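Local coordinates for virulence protein vsdE (PDB 5LQ6), which is a Salmonella effector and cysteine hydrolase that suppresses host immune responses and contributes to bacterial virulence, at residues 144-152 with 164-172; 12-20 with 32-41. The protein carries 4 engineered substitutions. All blocks are in the same frame, centred on the assembly; numbering follows the deposited sequence.

Contact 2 (12-20 with 32-41) closes before contact 1 (144-152 with 164-172) opens, so the two lie in series along the chain. Their centres are about 22 Å apart and their nearest atoms about 11 Å, without touching. Contact 1 lies deep, its centre about 5 Å from the centre of the chain, and pairs the two middle strands of the four-stranded antiparallel sheet. Contact 2, whose centre is about 17 Å from that of the chain, belongs to an N-terminal layer of two helices and strand 39-41, which pairs with strand 94-96. Both pack on helix 76-89, which begins at Cys76, the probable nucleophile; His165 in contact 1 is its likely partner.

Contact 1 (144-152 with 164-172); sequences RESSFIISA and RHDFNAVVI
Phe167 CG sits between its backbone N and carbonyl carbon (chi1 54°), which lays the ring across Ile150, whose CG2 is anti to its own backbone N. Ile150 CB stands over the ring face, 3.9 Å from the Phe167 centroid in a CH-pi contact, while Ile150 CG2 reaches Phe167 CZ at 3.5 Å. Ala152 CB meets the ring edge at Phe167 CE1, and Ile150 CD1 extends the apolar patch to Ala169 CB, 4.0 Å away.

On the opposite face of the sheet, with Ile149 and Asn168, Ser151 OG donates to Asp166 OD1 at 2.7 Å, arriving from above the carboxylate plane. Arg164 NH2 forms a salt bridge with the same oxygen (2.9 Å), its hydrogen bond weak in angle, and Asp166 OD2 is salt-bridged to Arg212, so cations on both oxygens probably stabilise the negative charge. Farther along, one water accepts from Asn168 ND2, donates to Phe148 O and bonds Ser147 OG; Asn168 ND2 also reaches Ser80 O.

Paired backbone bonds join Phe148 to Ala169, Ile150 to Phe167 and Ala152 to His165. They form an antiparallel beta hairpin in the central sheet, carrying His165, hydrogen-bonded to Asp185 and touching Cys76, consistent with a papain-like Cys-His-Asp triad.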
loop_
_atom_site.group_PDB
_atom_site.type_symbol
_atom_site.label_atom_id
_atom_site.label_comp_id
_atom_site.label_asym_id
_atom_site.label_seq_id
_atom_site.Cartn_x
_atom_site.Cartn_y
_atom_site.Cartn_z
ATOM N N ARG A 144 -17.643 -5.003 -0.739
ATOM C CA ARG A 144 -17.313 -3.792 -1.441
ATOM C C ARG A 144 -16.065 -3.094 -0.872
ATOM O O ARG A 144 -15.911 -1.914 -1.046
ATOM C CB ARG A 144 -18.480 -2.836 -1.567
ATOM C CG ARG A 144 -19.598 -3.344 -2.467
ATOM C CD ARG A 144 -19.225 -3.455 -3.947
ATOM N NE ARG A 144 -20.412 -3.767 -4.771
ATOM C CZ ARG A 144 -20.870 -4.986 -4.972
ATOM N NH1 ARG A 144 -20.292 -6.043 -4.444
ATOM N NH2 ARG A 144 -21.960 -5.140 -5.674
ATOM N N GLU A 145 -15.221 -3.907 -0.277
ATOM C CA GLU A 145 -13.876 -3.485 0.151
ATOM C C GLU A 145 -13.010 -3.375 -1.144
ATOM O O GLU A 145 -12.938 -4.325 -1.887
ATOM C CB GLU A 145 -13.287 -4.466 1.126
ATOM C CG GLU A 145 -14.006 -4.544 2.465
ATOM C CD GLU A 145 -13.686 -5.782 3.304
ATOM O OE1 GLU A 145 -12.795 -6.617 2.966
ATOM O OE2 GLU A 145 -14.374 -5.934 4.352
ATOM N N SER A 146 -12.399 -2.205 -1.341
ATOM C CA SER A 146 -11.824 -1.865 -2.637
ATOM C C SER A 146 -10.383 -1.424 -2.629
ATOM O O SER A 146 -9.844 -1.152 -3.692
ATOM C CB SER A 146 -12.623 -0.807 -3.362
ATOM O OG SER A 146 -12.668 0.359 -2.551
ATOM N N SER A 147 -9.747 -1.292 -1.473
ATOM C CA SER A 147 -8.382 -0.817 -1.387
ATOM C C SER A 147 -7.546 -1.595 -0.396
ATOM O O SER A 147 -7.980 -1.827 0.759
ATOM C CB SER A 147 -8.404 0.653 -1.004
ATOM O OG SER A 147 -7.066 1.157 -0.867
ATOM N N PHE A 148 -6.363 -2.037 -0.815
ATOM C CA PHE A 148 -5.558 -2.962 -0.049
ATOM C C PHE A 148 -4.079 -2.650 -0.171
ATOM O O PHE A 148 -3.645 -2.077 -1.166
ATOM C CB PHE A 148 -5.788 -4.405 -0.500
ATOM C CG PHE A 148 -7.241 -4.832 -0.510
ATOM C CD1 PHE A 148 -8.042 -4.541 -1.604
ATOM C CD2 PHE A 148 -7.781 -5.399 0.634
ATOM C CE1 PHE A 148 -9.384 -4.875 -1.581
ATOM C CE2 PHE A 148 -9.143 -5.743 0.635
ATOM C CZ PHE A 148 -9.892 -5.448 -0.482
ATOM N N ILE A 149 -3.314 -3.059 0.833
ATOM C CA ILE A 149 -1.857 -3.062 0.769
ATOM C C ILE A 149 -1.421 -4.521 0.602
ATOM O O ILE A 149 -1.909 -5.392 1.343
ATOM C CB ILE A 149 -1.149 -2.452 1.987
ATOM C CG1 ILE A 149 -1.639 -1.025 2.248
ATOM C CG2 ILE A 149 0.354 -2.466 1.819
ATOM C CD1 ILE A 149 -1.144 -0.426 3.585
ATOM N N ILE A 150 -0.518 -4.762 -0.340
ATOM C CA ILE A 150 -0.015 -6.112 -0.584
ATOM C C ILE A 150 1.390 -6.190 -0.079
ATOM O O ILE A 150 2.209 -5.283 -0.360
ATOM C CB ILE A 150 -0.031 -6.470 -2.064
ATOM C CG1 ILE A 150 -1.322 -6.017 -2.745
ATOM C CG2 ILE A 150 0.273 -7.947 -2.282
ATOM C CD1 ILE A 150 -2.547 -6.640 -2.230
ATOM N N SER A 151 1.755 -7.232 0.645
ATOM C CA SER A 151 3.130 -7.492 1.074
ATOM C C SER A 151 3.580 -8.791 0.433
ATOM O O SER A 151 2.914 -9.835 0.594
ATOM C CB SER A 151 3.198 -7.607 2.599
ATOM O OG SER A 151 2.859 -6.425 3.233
ATOM N N ALA A 152 4.663 -8.726 -0.328
ATOM C CA ALA A 152 5.230 -9.885 -1.004
ATOM C C ALA A 152 6.555 -10.225 -0.363
ATOM O O ALA A 152 7.370 -9.369 -0.041
ATOM C CB ALA A 152 5.397 -9.607 -2.442
ATOM N N ARG A 164 11.520 -8.418 0.382
ATOM C CA ARG A 164 10.204 -8.009 0.844
ATOM C C ARG A 164 9.835 -6.740 0.107
ATOM O O ARG A 164 10.644 -5.814 -0.005
ATOM C CB ARG A 164 10.243 -7.709 2.332
ATOM C CG ARG A 164 9.056 -6.864 2.823
ATOM C CD ARG A 164 7.915 -7.625 3.388
ATOM N NE ARG A 164 6.805 -6.709 3.719
ATOM C CZ ARG A 164 6.761 -5.876 4.764
ATOM N NH1 ARG A 164 7.803 -5.717 5.586
ATOM N NH2 ARG A 164 5.660 -5.195 5.003
ATOM N N HIS A 165 8.599 -6.675 -0.363
ATOM C CA HIS A 165 8.137 -5.497 -1.065
ATOM C C HIS A 165 6.670 -5.295 -0.785
ATOM O O HIS A 165 5.885 -6.232 -0.946
ATOM C CB HIS A 165 8.361 -5.670 -2.538
ATOM C CG HIS A 165 8.048 -4.469 -3.361
ATOM N ND1 HIS A 165 8.557 -3.222 -3.109
ATOM C CD2 HIS A 165 7.287 -4.335 -4.478
ATOM C CE1 HIS A 165 8.147 -2.380 -4.049
ATOM N NE2 HIS A 165 7.372 -3.028 -4.875
ATOM N N ASP A 166 6.295 -4.067 -0.433
ATOM C CA ASP A 166 4.901 -3.673 -0.315
ATOM C C ASP A 166 4.481 -2.826 -1.503
ATOM O O ASP A 166 5.258 -2.085 -2.054
ATOM C CB ASP A 166 4.632 -2.850 0.950
ATOM C CG ASP A 166 4.476 -3.673 2.223
ATOM O OD1 ASP A 166 4.846 -4.857 2.223
ATOM O OD2 ASP A 166 3.980 -3.109 3.215
ATOM N N PHE A 167 3.216 -2.991 -1.889
ATOM C CA PHE A 167 2.585 -2.230 -2.950
ATOM C C PHE A 167 1.078 -2.210 -2.686
ATOM O O PHE A 167 0.643 -2.585 -1.602
ATOM C CB PHE A 167 2.990 -2.724 -4.339
ATOM C CG PHE A 167 2.762 -4.203 -4.571
ATOM C CD1 PHE A 167 3.641 -5.118 -4.063
ATOM C CD2 PHE A 167 1.644 -4.660 -5.261
ATOM C CE1 PHE A 167 3.459 -6.473 -4.281
ATOM C CE2 PHE A 167 1.455 -6.016 -5.466
ATOM C CZ PHE A 167 2.344 -6.910 -4.956
ATOM N N ASN A 168 0.302 -1.735 -3.615
ATOM C CA ASN A 168 -1.120 -1.479 -3.399
ATOM C C ASN A 168 -1.993 -2.139 -4.440
ATOM O O ASN A 168 -1.543 -2.532 -5.511
ATOM C CB ASN A 168 -1.428 0.030 -3.365
ATOM C CG ASN A 168 -0.674 0.764 -2.271
ATOM O OD1 ASN A 168 0.533 0.966 -2.354
ATOM N ND2 ASN A 168 -1.403 1.148 -1.237
ATOM N N ALA A 169 -3.266 -2.319 -4.120
ATOM C CA ALA A 169 -4.219 -2.845 -5.081
ATOM C C ALA A 169 -5.558 -2.131 -4.806
ATOM O O ALA A 169 -5.982 -2.007 -3.645
ATOM C CB ALA A 169 -4.369 -4.330 -4.956
ATOM N N VAL A 170 -6.217 -1.672 -5.869
ATOM C CA VAL A 170 -7.513 -1.042 -5.773
ATOM C C VAL A 170 -8.436 -1.620 -6.820
ATOM O O VAL A 170 -8.053 -1.786 -7.970
ATOM C CB VAL A 170 -7.427 0.478 -5.928
ATOM C CG1 VAL A 170 -8.780 1.180 -5.912
ATOM C CG2 VAL A 170 -6.565 1.117 -4.831
ATOM N N VAL A 171 -9.655 -1.903 -6.415
ATOM C CA VAL A 171 -10.706 -2.346 -7.369
ATOM C C VAL A 171 -11.310 -1.135 -8.041
ATOM O O VAL A 171 -11.763 -0.174 -7.376
ATOM C CB VAL A 171 -11.791 -3.162 -6.636
ATOM C CG1 VAL A 171 -12.900 -3.556 -7.599
ATOM C CG2 VAL A 171 -11.212 -4.372 -5.943
ATOM N N ILE A 172 -11.266 -1.159 -9.359
ATOM C CA ILE A 172 -11.789 -0.087 -10.212
ATOM C C ILE A 172 -13.078 -0.568 -10.847
ATOM O O ILE A 172 -13.097 -1.631 -11.445
ATOM C CB ILE A 172 -10.797 0.331 -11.312
ATOM C CG1 ILE A 172 -9.464 0.762 -10.687
ATOM C CG2 ILE A 172 -11.415 1.440 -12.184
ATOM C CD1 ILE A 172 -8.430 1.238 -11.690
HETATM O O HOH W 1 -4.402 0.639 -1.170
#

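Contact 2 (12-20 with 32-41); sequences SQDIISRIN and VKRIKDALSI. Engineered in segment 32-41: Ser40 (natural residue Cys).
The Asn20 side chain crosses that of Lys36 at about a right angle, its amide OD1 taking a weak hydrogen bond from Lys36 NZ at 3.1 Å. At the amide's other polar atom, Asn20 ND2 turns back on its own helix and donates to Ile16 O (2.9 Å), the acceptor lying 27° out of the amide plane. Ile16 O also accepts from Asn20 N, the two donors coming from opposite faces of the carbonyl plane. The bond from Asn20 ND2, with the weak one to Lys36, limits the rotation of the amide. One face of the second flat group, the Arg18 guanidinium, lies over Asp14 O, with Ile15 N nearer the rim; Arg18 NE bonds Ile114 O.

Ile19 makes the largest apolar contribution. Its chi1 of -146° is well off a staggered position, and the extended CG1-CD1 branch pushes into the other segment: Ile19 CD1 comes to 3.5 Å from Lys36 CA and also meets Ile35 CG2 and Leu39 CD2. Beside it, Val32 CG1 lies against the backbone of Ile19 at its O.

Two helices joined by a loop make up the arrangement, the second running directly into strand 39-41, the partner of strand 94-96. The axis of helix 12-19 and that of the 32-38 part of helix 29-38 pass 11.2 Å apart, obliquely antiparallel with their N-to-C directions 139° apart. Helix 76-89 underlies the layer through Tyr85, which touches Ser12 and Ile15, and Cys82, which touches Leu39.

Toward the start of helix 12-19 the strand takes over. Ile15 CG2 meets Leu39 CD2 at 4.0 Å, their side chains crossing nearly at right angles. Ile41 CD1 reaches Ile16 CG1 at 3.6 Å, while its CG2 branch packs on Ser12 CB at 3.8 Å.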
loop_
_atom_site.group_PDB
_atom_site.type_symbol
_atom_site.label_atom_id
_atom_site.label_comp_id
_atom_site.label_asym_id
_atom_site.label_seq_id
_atom_site.Cartn_x
_atom_site.Cartn_y
_atom_site.Cartn_z
ATOM N N SER A 12 -4.842 13.260 10.606
ATOM C CA SER A 12 -3.437 13.609 10.357
ATOM C C SER A 12 -2.798 14.201 11.617
ATOM O O SER A 12 -1.611 14.061 11.819
ATOM C CB SER A 12 -3.266 14.511 9.138
ATOM O OG SER A 12 -3.975 15.730 9.320
ATOM N N GLN A 13 -3.594 14.881 12.447
ATOM C CA GLN A 13 -3.067 15.371 13.709
ATOM C C GLN A 13 -2.744 14.248 14.667
ATOM O O GLN A 13 -1.789 14.375 15.435
ATOM C CB GLN A 13 -3.979 16.399 14.357
ATOM C CG GLN A 13 -5.318 15.917 14.851
ATOM C CD GLN A 13 -6.158 17.078 15.406
ATOM O OE1 GLN A 13 -5.928 18.257 15.064
ATOM N NE2 GLN A 13 -7.125 16.751 16.270
ATOM N N ASP A 14 -3.515 13.157 14.631
ATOM C CA ASP A 14 -3.133 11.937 15.388
ATOM C C ASP A 14 -1.829 11.301 14.933
ATOM O O ASP A 14 -1.063 10.775 15.737
ATOM C CB ASP A 14 -4.272 10.918 15.361
ATOM C CG ASP A 14 -5.490 11.345 16.200
ATOM O OD1 ASP A 14 -5.412 12.320 16.964
ATOM O OD2 ASP A 14 -6.539 10.680 16.092
ATOM N N ILE A 15 -1.544 11.358 13.638
ATOM C CA ILE A 15 -0.231 10.938 13.109
ATOM C C ILE A 15 0.893 11.772 13.719
ATOM O O ILE A 15 1.934 11.285 14.136
ATOM C CB ILE A 15 -0.183 11.005 11.548
ATOM C CG1 ILE A 15 -1.269 10.086 10.974
ATOM C CG2 ILE A 15 1.193 10.715 11.029
ATOM C CD1 ILE A 15 -1.398 10.194 9.463
ATOM N N ILE A 16 0.666 13.079 13.733
ATOM C CA ILE A 16 1.655 14.008 14.270
ATOM C C ILE A 16 1.913 13.743 15.746
ATOM O O ILE A 16 3.073 13.696 16.160
ATOM C CB ILE A 16 1.163 15.448 14.025
ATOM C CG1 ILE A 16 1.453 15.801 12.541
ATOM C CG2 ILE A 16 1.869 16.422 14.966
ATOM C CD1 ILE A 16 0.646 16.988 12.049
ATOM N N SER A 17 0.876 13.452 16.485
ATOM C CA SER A 17 1.044 13.163 17.907
ATOM C C SER A 17 1.841 11.869 18.095
ATOM O O SER A 17 2.758 11.790 18.899
ATOM C CB SER A 17 -0.265 13.157 18.665
ATOM O OG SER A 17 -1.187 12.221 18.226
ATOM N N ARG A 18 1.488 10.848 17.323
ATOM C CA ARG A 18 2.204 9.550 17.475
ATOM C C ARG A 18 3.654 9.621 17.096
ATOM O O ARG A 18 4.517 9.111 17.797
ATOM C CB ARG A 18 1.469 8.474 16.678
ATOM C CG ARG A 18 0.125 8.080 17.246
ATOM C CD ARG A 18 -0.511 6.880 16.555
ATOM N NE ARG A 18 -0.910 7.211 15.184
ATOM C CZ ARG A 18 -2.129 7.537 14.805
ATOM N NH1 ARG A 18 -3.113 7.618 15.679
ATOM N NH2 ARG A 18 -2.379 7.787 13.501
ATOM N N ILE A 19 3.942 10.276 15.968
ATOM C CA ILE A 19 5.283 10.336 15.445
ATOM C C ILE A 19 6.241 11.139 16.342
ATOM O O ILE A 19 7.445 10.898 16.393
ATOM C CB ILE A 19 5.213 10.833 13.970
ATOM C CG1 ILE A 19 6.281 10.210 13.122
ATOM C CG2 ILE A 19 5.132 12.365 13.884
ATOM C CD1 ILE A 19 6.109 10.611 11.672
ATOM N N ASN A 20 5.692 12.082 17.115
ATOM C CA ASN A 20 6.507 12.871 18.020
ATOM C C ASN A 20 6.503 12.391 19.469
ATOM O O ASN A 20 7.113 13.000 20.341
ATOM C CB ASN A 20 5.995 14.331 17.999
ATOM C CG ASN A 20 6.348 15.043 16.732
ATOM O OD1 ASN A 20 7.504 15.198 16.478
ATOM N ND2 ASN A 20 5.369 15.411 15.917
ATOM N N VAL A 32 11.452 5.327 13.668
ATOM C CA VAL A 32 10.469 6.397 13.785
ATOM C C VAL A 32 11.042 7.715 13.285
ATOM O O VAL A 32 10.330 8.515 12.650
ATOM C CB VAL A 32 9.911 6.500 15.227
ATOM C CG1 VAL A 32 8.987 7.692 15.367
ATOM C CG2 VAL A 32 9.155 5.238 15.583
ATOM N N LYS A 33 12.331 7.944 13.576
ATOM C CA LYS A 33 13.011 9.124 13.049
ATOM C C LYS A 33 13.109 9.146 11.530
ATOM O O LYS A 33 12.874 10.202 10.911
ATOM C CB LYS A 33 14.432 9.247 13.649
ATOM C CG LYS A 33 14.423 9.813 15.065
ATOM C CD LYS A 33 15.725 10.524 15.420
ATOM C CE LYS A 33 15.473 11.607 16.458
ATOM N NZ LYS A 33 14.744 11.079 17.653
ATOM N N ARG A 34 13.471 8.023 10.936
ATOM C CA ARG A 34 13.495 7.898 9.472
ATOM C C ARG A 34 12.114 8.169 8.881
ATOM O O ARG A 34 11.970 8.899 7.877
ATOM C CB ARG A 34 14.006 6.539 9.033
ATOM C CG ARG A 34 15.506 6.380 9.193
ATOM C CD ARG A 34 15.957 4.998 8.721
ATOM N NE ARG A 34 15.638 3.921 9.677
ATOM C CZ ARG A 34 16.502 3.361 10.537
ATOM N NH1 ARG A 34 17.774 3.757 10.591
ATOM N NH2 ARG A 34 16.093 2.393 11.358
ATOM N N ILE A 35 11.076 7.648 9.541
ATOM C CA ILE A 35 9.726 7.935 9.090
ATOM C C ILE A 35 9.378 9.410 9.198
ATOM O O ILE A 35 8.831 10.005 8.243
ATOM C CB ILE A 35 8.663 7.062 9.806
ATOM C CG1 ILE A 35 8.905 5.582 9.487
ATOM C CG2 ILE A 35 7.258 7.487 9.408
ATOM C CD1 ILE A 35 8.263 4.626 10.463
ATOM N N LYS A 36 9.672 10.030 10.345
ATOM C CA LYS A 36 9.377 11.444 10.577
ATOM C C LYS A 36 10.082 12.337 9.568
ATOM O O LYS A 36 9.507 13.328 9.116
ATOM C CB LYS A 36 9.837 11.838 11.979
ATOM C CG LYS A 36 9.675 13.312 12.274
ATOM C CD LYS A 36 9.636 13.597 13.775
ATOM C CE LYS A 36 9.500 15.087 14.017
ATOM N NZ LYS A 36 8.217 15.679 13.508
ATOM N N ASP A 37 11.316 12.001 9.263
ATOM C CA ASP A 37 12.091 12.760 8.293
ATOM C C ASP A 37 11.484 12.699 6.885
ATOM O O ASP A 37 11.513 13.689 6.135
ATOM C CB ASP A 37 13.538 12.252 8.257
ATOM C CG ASP A 37 14.335 12.637 9.531
ATOM O OD1 ASP A 37 13.964 13.618 10.228
ATOM O OD2 ASP A 37 15.306 11.897 9.832
ATOM N N ALA A 38 10.979 11.516 6.526
ATOM C CA ALA A 38 10.474 11.299 5.179
ATOM C C ALA A 38 9.059 11.798 4.996
ATOM O O ALA A 38 8.669 12.167 3.906
ATOM C CB ALA A 38 10.553 9.843 4.810
ATOM N N LEU A 39 8.258 11.760 6.026
ATOM C CA LEU A 39 6.820 11.950 5.842
ATOM C C LEU A 39 6.438 13.397 5.756
ATOM O O LEU A 39 6.918 14.203 6.564
ATOM C CB LEU A 39 6.078 11.271 6.984
ATOM C CG LEU A 39 4.578 11.200 6.939
ATOM C CD1 LEU A 39 4.205 10.309 5.794
ATOM C CD2 LEU A 39 4.055 10.603 8.209
ATOM N N SER A 40 5.648 13.764 4.744
ATOM C CA SER A 40 4.996 15.062 4.617
ATOM C C SER A 40 3.477 14.959 4.744
ATOM O O SER A 40 2.833 14.047 4.175
ATOM C CB SER A 40 5.285 15.658 3.239
ATOM O OG SER A 40 6.633 15.950 3.124
ATOM N N ILE A 41 2.884 15.948 5.393
ATOM C CA ILE A 41 1.468 16.065 5.564
ATOM C C ILE A 41 1.042 17.367 4.942
ATOM O O ILE A 41 1.491 18.451 5.363
ATOM C CB ILE A 41 1.085 16.021 7.052
ATOM C CG1 ILE A 41 1.710 14.776 7.711
ATOM C CG2 ILE A 41 -0.420 16.096 7.226
ATOM C CD1 ILE A 41 1.350 14.580 9.185
#